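Local coordinates for protein CytC3 (Streptomyces, PDB 3GJA) that acts as a nonheme iron halogenase of the phytanoyl-CoA dioxygenase family, probably using iron and 2-oxoglutarate, as related halogenases do, to chlorinate its substrate, at residues Val17-Phe20 with Tyr25-Pro28; Glu79-Pro84 with Met254-Arg259; Asp88-Leu93 with Gly145-Trp150; Met224-Lys227 with Ala231-Phe234; Ala258-Thr263 with Val289-Val294. All coordinates share one frame; numbering follows the deposited sequence.

Interaction 1: Val17-Phe20 with Tyr25-Pro28; sequences VARF and YIGP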
# COMPACT_ATOMS: atom_id res chain seq x y z
N VAL A 17 -9.72 11.17 -12.32
CA VAL A 17 -10.23 11.22 -10.95
C VAL A 17 -11.67 10.73 -10.94
O VAL A 17 -12.08 9.99 -10.05
CB VAL A 17 -10.18 12.66 -10.38
CG1 VAL A 17 -10.82 12.70 -8.99
CG2 VAL A 17 -8.73 13.14 -10.30
N ALA A 18 -12.44 11.14 -11.95
CA ALA A 18 -13.84 10.74 -12.06
C ALA A 18 -13.94 9.23 -12.24
O ALA A 18 -14.79 8.58 -11.63
CB ALA A 18 -14.50 11.45 -13.24
N ARG A 19 -13.07 8.70 -13.09
CA ARG A 19 -13.02 7.27 -13.36
C ARG A 19 -12.76 6.51 -12.06
O ARG A 19 -13.43 5.52 -11.77
CB ARG A 19 -11.89 6.98 -14.36
CG ARG A 19 -11.79 5.54 -14.82
CD ARG A 19 -10.49 5.35 -15.58
NE ARG A 19 -10.30 6.44 -16.54
CZ ARG A 19 -9.16 6.68 -17.17
NH1 ARG A 19 -8.09 5.92 -16.96
NH2 ARG A 19 -9.08 7.70 -18.02
N PHE A 20 -11.80 6.99 -11.28
CA PHE A 20 -11.46 6.37 -10.01
C PHE A 20 -12.66 6.42 -9.07
O PHE A 20 -12.93 5.47 -8.33
CB PHE A 20 -10.28 7.09 -9.36
CG PHE A 20 -9.90 6.51 -8.03
CD1 PHE A 20 -8.98 5.47 -7.95
CD2 PHE A 20 -10.47 6.99 -6.86
CE1 PHE A 20 -8.64 4.91 -6.72
CE2 PHE A 20 -10.14 6.44 -5.63
CZ PHE A 20 -9.22 5.40 -5.55
N TYR A 25 -10.87 2.18 -8.26
CA TYR A 25 -9.49 1.86 -8.61
C TYR A 25 -9.15 2.52 -9.94
O TYR A 25 -10.01 3.06 -10.62
CB TYR A 25 -9.27 0.36 -8.76
CG TYR A 25 -10.02 -0.24 -9.93
CD1 TYR A 25 -11.36 -0.61 -9.80
CD2 TYR A 25 -9.42 -0.37 -11.18
CE1 TYR A 25 -12.07 -1.09 -10.88
CE2 TYR A 25 -10.13 -0.86 -12.27
CZ TYR A 25 -11.46 -1.21 -12.11
OH TYR A 25 -12.19 -1.68 -13.18
N ILE A 26 -7.87 2.46 -10.29
CA ILE A 26 -7.41 3.02 -11.55
C ILE A 26 -6.04 2.45 -11.81
O ILE A 26 -5.20 2.39 -10.92
CB ILE A 26 -7.34 4.57 -11.54
CG1 ILE A 26 -6.96 5.08 -12.93
CG2 ILE A 26 -6.32 5.06 -10.53
CD1 ILE A 26 -6.91 6.58 -13.04
N GLY A 27 -5.84 2.01 -13.04
CA GLY A 27 -4.57 1.44 -13.42
C GLY A 27 -4.73 0.74 -14.75
O GLY A 27 -5.86 0.53 -15.21
N PRO A 28 -3.62 0.36 -15.39
CA PRO A 28 -2.27 0.59 -14.87
C PRO A 28 -1.74 2.02 -14.98
O PRO A 28 -2.14 2.78 -15.87
CB PRO A 28 -1.43 -0.39 -15.68
CG PRO A 28 -2.14 -0.44 -16.99
CD PRO A 28 -3.59 -0.51 -16.58
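F20 and I26 make a hydrophobic helix-to-strand contact at the N-terminal corner of the fold, where helix 14-23 turns back onto strand 25-30, an outermost strand of the antiparallel sheet. The sheet belongs to the cupin-type beta barrel (double-stranded beta-helix) of the phytanoyl-CoA dioxygenase family. No hydrogen bond crosses between the segments; they are joined by van der Waals packing alone. F20 swings away from the helix with CG opposite the backbone N (chi1 179°), which carries one side of its ring along the start of the strand. Ring atom CD1 of F20 lies 3.6 Å from the backbone C of Y25, and the neighbouring CE1 of F20 is 3.7 Å from CA of Y25. On the same flank of the ring, CD1 of F20 meets the methyl CG2 of I26 at 3.7 Å. Farther out, the ring reaches W235, and its tip packs on I147 and L93, so one phenyl group links strand 25-30 to strand 147-152 and helix 84-94. Replacing F20 by alanine would probably open a gap beside Y25 and I26 and take an aromatic neighbour from W235. The Y25 side chain itself points the other way, onto F234, while I26 turns toward the helix and its backbone pairs with I233 of strand 230-235. The I26 chain is fully extended (chi2 178°), and its far methyl passes across the bent R19 chain at about a right angle: CD1 of I26 stands 4.1 Å from NH1 of R19.

Interaction 2: Glu79-Pro84 with Met254-Arg259; sequences EHIMRP and MGFAAR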
# COMPACT_ATOMS: atom_id res chain seq x y z
N GLU A 79 12.40 5.47 -0.93
CA GLU A 79 12.21 6.32 -2.09
C GLU A 79 10.93 5.95 -2.84
O GLU A 79 10.21 6.83 -3.32
CB GLU A 79 13.40 6.18 -3.04
CG GLU A 79 13.25 7.03 -4.29
CD GLU A 79 14.30 6.71 -5.33
OE1 GLU A 79 15.22 5.93 -5.03
OE2 GLU A 79 14.19 7.25 -6.45
N HIS A 80 10.65 4.65 -2.95
CA HIS A 80 9.46 4.19 -3.65
C HIS A 80 8.19 4.84 -3.12
O HIS A 80 7.39 5.37 -3.90
CB HIS A 80 9.33 2.67 -3.56
CG HIS A 80 8.39 2.09 -4.58
ND1 HIS A 80 8.79 1.75 -5.85
CD2 HIS A 80 7.06 1.84 -4.53
CE1 HIS A 80 7.75 1.32 -6.54
NE2 HIS A 80 6.69 1.36 -5.76
N ILE A 81 7.99 4.83 -1.81
CA ILE A 81 6.76 5.42 -1.25
C ILE A 81 6.71 6.94 -1.38
O ILE A 81 5.63 7.54 -1.27
CB ILE A 81 6.54 4.98 0.23
CG1 ILE A 81 7.69 5.44 1.13
CG2 ILE A 81 6.41 3.46 0.31
CD1 ILE A 81 7.43 6.76 1.83
N MET A 82 7.86 7.56 -1.63
CA MET A 82 7.96 9.02 -1.79
C MET A 82 7.80 9.47 -3.25
O MET A 82 7.64 10.65 -3.53
CB MET A 82 9.32 9.51 -1.27
CG MET A 82 9.49 9.49 0.25
SD MET A 82 8.27 10.53 1.09
CE MET A 82 9.02 12.18 0.91
N ARG A 83 7.87 8.52 -4.17
CA ARG A 83 7.78 8.81 -5.60
C ARG A 83 6.66 9.73 -6.07
O ARG A 83 5.48 9.50 -5.77
CB ARG A 83 7.73 7.50 -6.39
CG ARG A 83 9.10 6.98 -6.75
CD ARG A 83 9.64 7.79 -7.90
NE ARG A 83 11.09 7.76 -7.94
CZ ARG A 83 11.81 8.12 -9.00
NH1 ARG A 83 11.21 8.53 -10.11
NH2 ARG A 83 13.14 8.06 -8.94
N PRO A 84 7.01 10.80 -6.80
CA PRO A 84 6.03 11.76 -7.33
C PRO A 84 4.99 11.03 -8.17
O PRO A 84 3.80 11.36 -8.14
CB PRO A 84 6.89 12.70 -8.17
CG PRO A 84 8.19 12.70 -7.43
CD PRO A 84 8.39 11.24 -7.10
N MET A 254 5.56 -10.78 -7.72
CA MET A 254 5.82 -9.99 -6.52
C MET A 254 5.22 -8.60 -6.63
O MET A 254 5.56 -7.83 -7.53
CB MET A 254 7.32 -9.87 -6.26
CG MET A 254 7.66 -9.18 -4.94
SD MET A 254 6.99 -10.06 -3.50
CE MET A 254 8.07 -11.48 -3.46
N GLY A 255 4.32 -8.29 -5.71
CA GLY A 255 3.70 -6.98 -5.68
C GLY A 255 4.13 -6.26 -4.42
O GLY A 255 4.27 -6.87 -3.36
N PHE A 256 4.37 -4.96 -4.53
CA PHE A 256 4.76 -4.17 -3.37
C PHE A 256 3.67 -3.12 -3.18
O PHE A 256 3.45 -2.28 -4.05
CB PHE A 256 6.11 -3.48 -3.61
CG PHE A 256 6.50 -2.53 -2.50
CD1 PHE A 256 6.71 -3.02 -1.21
CD2 PHE A 256 6.59 -1.17 -2.73
CE1 PHE A 256 7.01 -2.14 -0.15
CE2 PHE A 256 6.88 -0.28 -1.68
CZ PHE A 256 7.09 -0.77 -0.39
N ALA A 257 2.97 -3.19 -2.05
CA ALA A 257 1.89 -2.25 -1.79
C ALA A 257 2.24 -1.21 -0.73
O ALA A 257 2.80 -1.54 0.32
CB ALA A 257 0.62 -3.01 -1.37
N ALA A 258 1.91 0.04 -1.04
CA ALA A 258 2.13 1.16 -0.13
C ALA A 258 0.74 1.73 0.12
O ALA A 258 -0.01 1.98 -0.83
CB ALA A 258 3.03 2.20 -0.79
N ARG A 259 0.39 1.94 1.38
CA ARG A 259 -0.94 2.43 1.72
C ARG A 259 -0.92 3.86 2.27
O ARG A 259 -0.13 4.20 3.15
CB ARG A 259 -1.59 1.43 2.69
CG ARG A 259 -1.05 0.02 2.44
CD ARG A 259 -1.88 -1.11 3.04
NE ARG A 259 -3.12 -1.31 2.30
CZ ARG A 259 -3.59 -2.48 1.90
NH1 ARG A 259 -2.93 -3.60 2.17
NH2 ARG A 259 -4.74 -2.54 1.25
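F256 presents the edge of its ring to the face of the H80 imidazole, an offset edge-to-face pair with centroids 5.3 Å apart and planes at 78°. This is where the end of helix 75-82 packs on strand 253-262 in the sheet of the cupin-type barrel, close to the centre of the chain. The touching edge is CD2 and CE2 of F256; CD2 of F256 comes to 3.5 Å from CD2 of H80, which lies in the plane of the phenyl ring. Both side chains leave their backbones with CG opposite N, and they pass side by side, running in opposite senses. The imidazole is further held by the bond of its NE2 to OG1 of T151, and F153 packs against both rings, so the pair is part of a wider aromatic cluster. The next residue, I81, lays its branch methyl on the strand: CG2 of I81 is 3.8 Å from CB of A258, and the same methyl approaches the edge of F256 at 4.3 Å from CE2. The other branch of I81 packs on V289 instead. On the far side of the helix, E79 and R83 close the turn with a salt bridge, and E79 has R40 as a second partner. NH2 of R83 donates to OE2 of E79 at 2.8 Å, nearly straight at 172°, with the oxygen in the guanidinium plane.

Interaction 3: Asp88-Leu93 with Gly145-Trp150; sequences DRVGSL and GTITVW. With ACT (acetate ion), chain E.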
# COMPACT_ATOMS: atom_id res chain seq x y z
N ASP A 88 1.84 12.23 -6.30
CA ASP A 88 1.01 13.20 -7.00
C ASP A 88 -0.34 12.60 -7.38
O ASP A 88 -1.36 13.28 -7.36
CB ASP A 88 1.70 13.72 -8.28
CG ASP A 88 2.94 14.54 -8.00
OD1 ASP A 88 3.10 15.01 -6.85
OD2 ASP A 88 3.75 14.72 -8.93
N ARG A 89 -0.34 11.31 -7.74
CA ARG A 89 -1.58 10.66 -8.13
C ARG A 89 -2.48 10.39 -6.93
O ARG A 89 -3.68 10.65 -7.00
CB ARG A 89 -1.29 9.37 -8.91
CG ARG A 89 -0.89 9.66 -10.36
CD ARG A 89 -0.77 8.41 -11.21
NE ARG A 89 0.63 8.08 -11.47
CZ ARG A 89 1.18 7.99 -12.67
NH1 ARG A 89 0.46 8.19 -13.76
NH2 ARG A 89 2.46 7.70 -12.78
N VAL A 90 -1.92 9.90 -5.84
CA VAL A 90 -2.73 9.64 -4.66
C VAL A 90 -3.28 10.97 -4.16
O VAL A 90 -4.45 11.08 -3.79
CB VAL A 90 -1.91 8.99 -3.53
CG1 VAL A 90 -2.75 8.87 -2.27
CG2 VAL A 90 -1.42 7.61 -3.97
N GLY A 91 -2.42 11.99 -4.17
CA GLY A 91 -2.80 13.32 -3.72
C GLY A 91 -3.97 13.90 -4.47
O GLY A 91 -4.76 14.65 -3.91
N SER A 92 -4.09 13.57 -5.76
CA SER A 92 -5.20 14.06 -6.56
C SER A 92 -6.50 13.42 -6.09
O SER A 92 -7.59 13.90 -6.39
CB SER A 92 -5.00 13.69 -8.03
OG SER A 92 -3.70 14.03 -8.47
N LEU A 93 -6.39 12.32 -5.34
CA LEU A 93 -7.56 11.60 -4.86
C LEU A 93 -7.99 11.92 -3.45
O LEU A 93 -9.18 12.13 -3.19
CB LEU A 93 -7.31 10.09 -4.98
CG LEU A 93 -7.56 9.35 -6.30
CD1 LEU A 93 -7.25 10.22 -7.49
CD2 LEU A 93 -6.73 8.08 -6.31
N GLY A 145 -11.11 3.32 5.18
CA GLY A 145 -10.37 2.94 4.00
C GLY A 145 -9.01 3.60 3.86
O GLY A 145 -8.71 4.59 4.53
N THR A 146 -8.18 3.05 2.98
CA THR A 146 -6.85 3.59 2.75
C THR A 146 -6.48 3.38 1.28
O THR A 146 -6.65 2.29 0.73
CB THR A 146 -5.81 2.89 3.65
OG1 THR A 146 -4.51 3.46 3.42
CG2 THR A 146 -5.76 1.40 3.36
N ILE A 147 -6.01 4.44 0.64
CA ILE A 147 -5.61 4.35 -0.76
C ILE A 147 -4.39 3.45 -0.83
O ILE A 147 -3.37 3.72 -0.20
CB ILE A 147 -5.27 5.75 -1.32
CG1 ILE A 147 -6.54 6.59 -1.39
CG2 ILE A 147 -4.63 5.63 -2.71
CD1 ILE A 147 -7.56 6.07 -2.38
N THR A 148 -4.52 2.38 -1.61
CA THR A 148 -3.45 1.40 -1.77
C THR A 148 -2.83 1.53 -3.15
O THR A 148 -3.55 1.56 -4.15
CB THR A 148 -4.01 -0.04 -1.60
OG1 THR A 148 -4.67 -0.14 -0.33
CG2 THR A 148 -2.90 -1.08 -1.68
N VAL A 149 -1.51 1.62 -3.20
CA VAL A 149 -0.79 1.70 -4.46
C VAL A 149 -0.01 0.39 -4.57
O VAL A 149 0.97 0.17 -3.86
CB VAL A 149 0.20 2.89 -4.47
CG1 VAL A 149 0.92 2.97 -5.82
CG2 VAL A 149 -0.55 4.18 -4.20
N TRP A 150 -0.48 -0.49 -5.46
CA TRP A 150 0.11 -1.82 -5.67
C TRP A 150 1.04 -1.81 -6.88
O TRP A 150 0.58 -1.82 -8.02
CB TRP A 150 -1.03 -2.81 -5.91
CG TRP A 150 -0.77 -4.25 -5.59
CD1 TRP A 150 -1.16 -4.91 -4.46
CD2 TRP A 150 -0.21 -5.24 -6.46
NE1 TRP A 150 -0.90 -6.25 -4.58
CE2 TRP A 150 -0.32 -6.49 -5.79
CE3 TRP A 150 0.36 -5.21 -7.74
CZ2 TRP A 150 0.13 -7.69 -6.36
CZ3 TRP A 150 0.80 -6.40 -8.31
CH2 TRP A 150 0.68 -7.63 -7.62
C ACT E . -2.98 -8.96 -3.08
O ACT E . -2.45 -10.10 -3.56
OXT ACT E . -2.37 -7.92 -3.21
CH3 ACT E . -4.31 -8.96 -2.38
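V90 pushes its two methyls from helix 84-94 into the hollow between I147 and V149, alternate residues that face the helix from strand 147-152. CG1 of V90 rests on CG2 of I147 at 3.8 Å, while CG2 of V90 meets CG2 of V149 at 3.5 Å and also brushes I147, so the valine straddles the hollow. V90 has CG1 opposite its backbone N (chi1 174°), which sets CG1 over I147 and CG2 against V149. One turn on, L93 adds a looser touch, its CD2 4.5 Å from CD1 of I147. The axes of helix segment 88-93 and strand segment 147-150 are 10.1 Å apart at closest approach and run nearly antiparallel, at 156°. W150, next along the strand, packs its ring on F106, and its NE1 donates to OXT of a bound acetate at 2.6 Å, near the ring plane; the acetate probably comes from the crystallisation liquor. A phenylalanine in place of W150 would probably take away the N-H that this acetate oxygen accepts from. Between helix and strand the contact is purely aliphatic: with no hydrogen bond across it to set direction, the fit depends on how the methyl groups mesh, which suits a helix layered against a barrel sheet.

Interaction 4: Met224-Lys227 with Ala231-Phe234; sequences MVLK and AVIF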
# COMPACT_ATOMS: atom_id res chain seq x y z
N MET A 224 -6.31 -7.31 -13.82
CA MET A 224 -5.46 -6.13 -13.84
C MET A 224 -4.02 -6.59 -14.07
O MET A 224 -3.23 -6.75 -13.12
CB MET A 224 -5.58 -5.36 -12.51
CG MET A 224 -4.75 -4.07 -12.43
SD MET A 224 -5.03 -2.89 -13.79
CE MET A 224 -6.70 -2.32 -13.42
N VAL A 225 -3.70 -6.82 -15.34
CA VAL A 225 -2.37 -7.25 -15.75
C VAL A 225 -1.40 -6.07 -15.63
O VAL A 225 -1.73 -4.96 -16.05
CB VAL A 225 -2.40 -7.76 -17.20
CG1 VAL A 225 -1.00 -8.11 -17.67
CG2 VAL A 225 -3.30 -8.97 -17.29
N LEU A 226 -0.21 -6.32 -15.10
CA LEU A 226 0.77 -5.25 -14.92
C LEU A 226 2.17 -5.64 -15.34
O LEU A 226 2.61 -6.76 -15.12
CB LEU A 226 0.82 -4.82 -13.44
CG LEU A 226 -0.47 -4.33 -12.77
CD1 LEU A 226 -0.25 -4.25 -11.25
CD2 LEU A 226 -0.87 -2.98 -13.34
N LYS A 227 2.89 -4.71 -15.94
CA LYS A 227 4.27 -4.98 -16.33
C LYS A 227 5.10 -4.52 -15.15
O LYS A 227 4.61 -3.80 -14.28
CB LYS A 227 4.64 -4.15 -17.56
CG LYS A 227 3.80 -4.47 -18.77
CD LYS A 227 4.26 -3.69 -19.98
CE LYS A 227 3.40 -4.02 -21.19
NZ LYS A 227 3.83 -3.23 -22.38
N ALA A 231 1.61 0.08 -11.73
CA ALA A 231 0.86 -0.08 -10.50
C ALA A 231 -0.62 0.12 -10.73
O ALA A 231 -1.05 0.69 -11.74
CB ALA A 231 1.35 0.92 -9.46
N VAL A 232 -1.40 -0.38 -9.78
CA VAL A 232 -2.83 -0.20 -9.81
C VAL A 232 -3.11 0.51 -8.49
O VAL A 232 -2.52 0.18 -7.46
CB VAL A 232 -3.60 -1.54 -9.89
CG1 VAL A 232 -3.24 -2.44 -8.71
CG2 VAL A 232 -5.10 -1.27 -9.93
N ILE A 233 -3.96 1.52 -8.52
CA ILE A 233 -4.29 2.26 -7.32
C ILE A 233 -5.75 1.98 -7.01
O ILE A 233 -6.61 2.04 -7.90
CB ILE A 233 -4.07 3.78 -7.52
CG1 ILE A 233 -2.62 4.04 -7.96
CG2 ILE A 233 -4.39 4.53 -6.22
CD1 ILE A 233 -2.28 5.50 -8.16
N PHE A 234 -6.03 1.66 -5.75
CA PHE A 234 -7.39 1.36 -5.35
C PHE A 234 -7.63 1.54 -3.86
O PHE A 234 -6.69 1.48 -3.05
CB PHE A 234 -7.73 -0.10 -5.70
CG PHE A 234 -6.79 -1.11 -5.08
CD1 PHE A 234 -5.61 -1.48 -5.73
CD2 PHE A 234 -7.08 -1.70 -3.85
CE1 PHE A 234 -4.74 -2.44 -5.17
CE2 PHE A 234 -6.23 -2.66 -3.28
CZ PHE A 234 -5.05 -3.03 -3.94
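M224 folds its side chain against V232, joining the loop that leads into strand 230-235 to that strand. The strand is the second from the edge in the antiparallel sheet of the cupin-type barrel, between 25-30 and 147-152, and the chain returns to it after the short turn that follows K227. The first torsion of M224 sends CG opposite the backbone N (chi1 -178°), which brings CG against V232. The chain then bends at both later torsions (chi2 54°), curling SD and CE round the valine rather than past it. As a result CG of M224 lies 3.8 Å from CB of V232, and the terminal methyl CE of M224 comes to 4.0 Å from CG2 of V232. V232 answers with CG2 opposite its own backbone N, the branch that faces the thioether, while CG1 sits between the backbone N and the carbonyl carbon, turned to L226. The two side chains meet at a slant. L226 takes a different shape, with its methyls spread over the start of the strand. Its CD1 approaches CG1 of V232 at 4.3 Å. A231 contributes backbone, since its methyl points away to the far side of the sheet. P28 of strand 25-30 touches both M224 and L226, and W150 lies beside L226 and V232, so the loop covers one face of three neighbouring strands. No hydrogen bond links the segments; at the entry to the strand, CD2 of L226 rests 4.0 Å from the carbonyl O of A231.

Interaction 5: Ala258-Thr263 with Val289-Val294; sequences ARYVPT and VLTSGV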
# COMPACT_ATOMS: atom_id res chain seq x y z
N ALA A 258 1.91 0.04 -1.04
CA ALA A 258 2.13 1.16 -0.13
C ALA A 258 0.74 1.73 0.12
O ALA A 258 -0.01 1.98 -0.83
CB ALA A 258 3.03 2.20 -0.79
N ARG A 259 0.39 1.94 1.38
CA ARG A 259 -0.94 2.43 1.72
C ARG A 259 -0.92 3.86 2.27
O ARG A 259 -0.13 4.20 3.15
CB ARG A 259 -1.59 1.43 2.69
CG ARG A 259 -1.05 0.02 2.44
CD ARG A 259 -1.88 -1.11 3.04
NE ARG A 259 -3.12 -1.31 2.30
CZ ARG A 259 -3.59 -2.48 1.90
NH1 ARG A 259 -2.93 -3.60 2.17
NH2 ARG A 259 -4.74 -2.54 1.25
N TYR A 260 -1.80 4.69 1.72
CA TYR A 260 -1.86 6.09 2.10
C TYR A 260 -3.17 6.55 2.73
O TYR A 260 -4.24 6.00 2.48
CB TYR A 260 -1.57 6.98 0.89
CG TYR A 260 -0.26 6.67 0.22
CD1 TYR A 260 -0.10 5.51 -0.55
CD2 TYR A 260 0.84 7.51 0.38
CE1 TYR A 260 1.12 5.20 -1.15
CE2 TYR A 260 2.07 7.21 -0.21
CZ TYR A 260 2.20 6.06 -0.97
OH TYR A 260 3.42 5.74 -1.52
N VAL A 261 -3.05 7.60 3.53
CA VAL A 261 -4.18 8.17 4.23
C VAL A 261 -3.84 9.64 4.51
O VAL A 261 -2.69 9.98 4.78
CB VAL A 261 -4.39 7.38 5.54
CG1 VAL A 261 -3.61 8.01 6.69
CG2 VAL A 261 -5.86 7.26 5.84
N PRO A 262 -4.83 10.55 4.41
CA PRO A 262 -4.56 11.96 4.67
C PRO A 262 -4.24 12.19 6.14
O PRO A 262 -4.61 11.38 6.98
CB PRO A 262 -5.86 12.65 4.23
CG PRO A 262 -6.89 11.62 4.47
CD PRO A 262 -6.22 10.36 3.95
N THR A 263 -3.53 13.28 6.43
CA THR A 263 -3.10 13.62 7.80
C THR A 263 -4.19 13.62 8.89
O THR A 263 -3.92 13.33 10.05
CB THR A 263 -2.41 15.01 7.83
OG1 THR A 263 -3.23 15.97 7.14
CG2 THR A 263 -1.04 14.94 7.16
N VAL A 289 4.71 8.19 7.45
CA VAL A 289 5.56 9.09 6.68
C VAL A 289 4.75 10.15 5.95
O VAL A 289 3.83 9.84 5.20
CB VAL A 289 6.39 8.31 5.64
CG1 VAL A 289 7.16 9.28 4.74
CG2 VAL A 289 7.36 7.37 6.34
N LEU A 290 5.10 11.41 6.20
CA LEU A 290 4.44 12.53 5.55
C LEU A 290 5.16 12.66 4.21
O LEU A 290 6.31 13.07 4.16
CB LEU A 290 4.64 13.81 6.37
CG LEU A 290 3.67 15.00 6.26
CD1 LEU A 290 4.47 16.27 6.05
CD2 LEU A 290 2.68 14.81 5.14
N THR A 291 4.47 12.30 3.12
CA THR A 291 5.08 12.32 1.80
C THR A 291 4.88 13.61 1.02
O THR A 291 5.51 13.82 -0.02
CB THR A 291 4.55 11.16 0.95
OG1 THR A 291 3.18 11.41 0.60
CG2 THR A 291 4.64 9.86 1.72
N SER A 292 4.00 14.47 1.51
CA SER A 292 3.72 15.73 0.84
C SER A 292 2.92 16.64 1.75
O SER A 292 2.35 16.18 2.74
CB SER A 292 2.95 15.47 -0.45
OG SER A 292 1.81 14.68 -0.18
N GLY A 293 2.86 17.92 1.41
CA GLY A 293 2.12 18.86 2.24
C GLY A 293 2.71 19.02 3.63
O GLY A 293 3.92 18.99 3.82
N VAL A 294 1.84 19.19 4.62
CA VAL A 294 2.26 19.38 6.01
C VAL A 294 1.30 18.64 6.91
O VAL A 294 0.21 18.27 6.49
CB VAL A 294 2.21 20.86 6.43
CG1 VAL A 294 3.24 21.68 5.66
CG2 VAL A 294 0.80 21.41 6.20
O HOH W 1 -2.34 18.60 7.80
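Y260 is the first residue of 258-263 to reach segment 289-294, and it does so with a ring edge. With CG beside its backbone N (chi1 -56°), the ring extends until CE2 of Y260 lies 4.2 Å from the methyl CG2 of T291, which approaches near the ring plane; the two side chains meet roughly perpendicular. The hydroxyl of Y260 bonds to the backbone O of I81, which is likely to hold the ring in this position. Three residues on, where strand 253-262 gives way to loop, T263 turns its side chain toward the second segment. Its methyl CG2 packs 3.6 Å from the carbonyl O of V294. The hydroxyl occupies the position between backbone N and carbonyl carbon, facing a water: OG1 of T263 donates to it at 2.9 Å, and the water donates in turn to O of V294, also at 2.9 Å. Strand 98-108 separates strands 253-262 and 289-290 within the barrel sheet, so no backbone pairing joins them here. With no direct hydrogen bond across, the joint relies on methyls set against a ring edge and a carbonyl oxygen, plus one water bridge, and the threonine serves both: its methyl packs while its hydroxyl feeds the water.

How the interactions relate
From the N terminus, interaction 1 closes a tight helix-to-strand turn at one edge of the sheet. Interaction 2 opens at helix 75-82 and shuts a long loop only at strand 253-262; nested within it lie interaction 3, which brings helix 84-94 onto strand 147-152, and then interaction 4, a short loop into strand 230-235. Interaction 5 starts on A258 and R259, where interaction 2 ends, and reaches the opposite outermost strand. Neighbouring strands connect them: W150 pairs with V232, V149 with A258 and I147 with Y260. All five therefore touch one barrel sheet, with no crossing loops, and interactions 4 and 5 lie farthest apart, about 21 Å between centres.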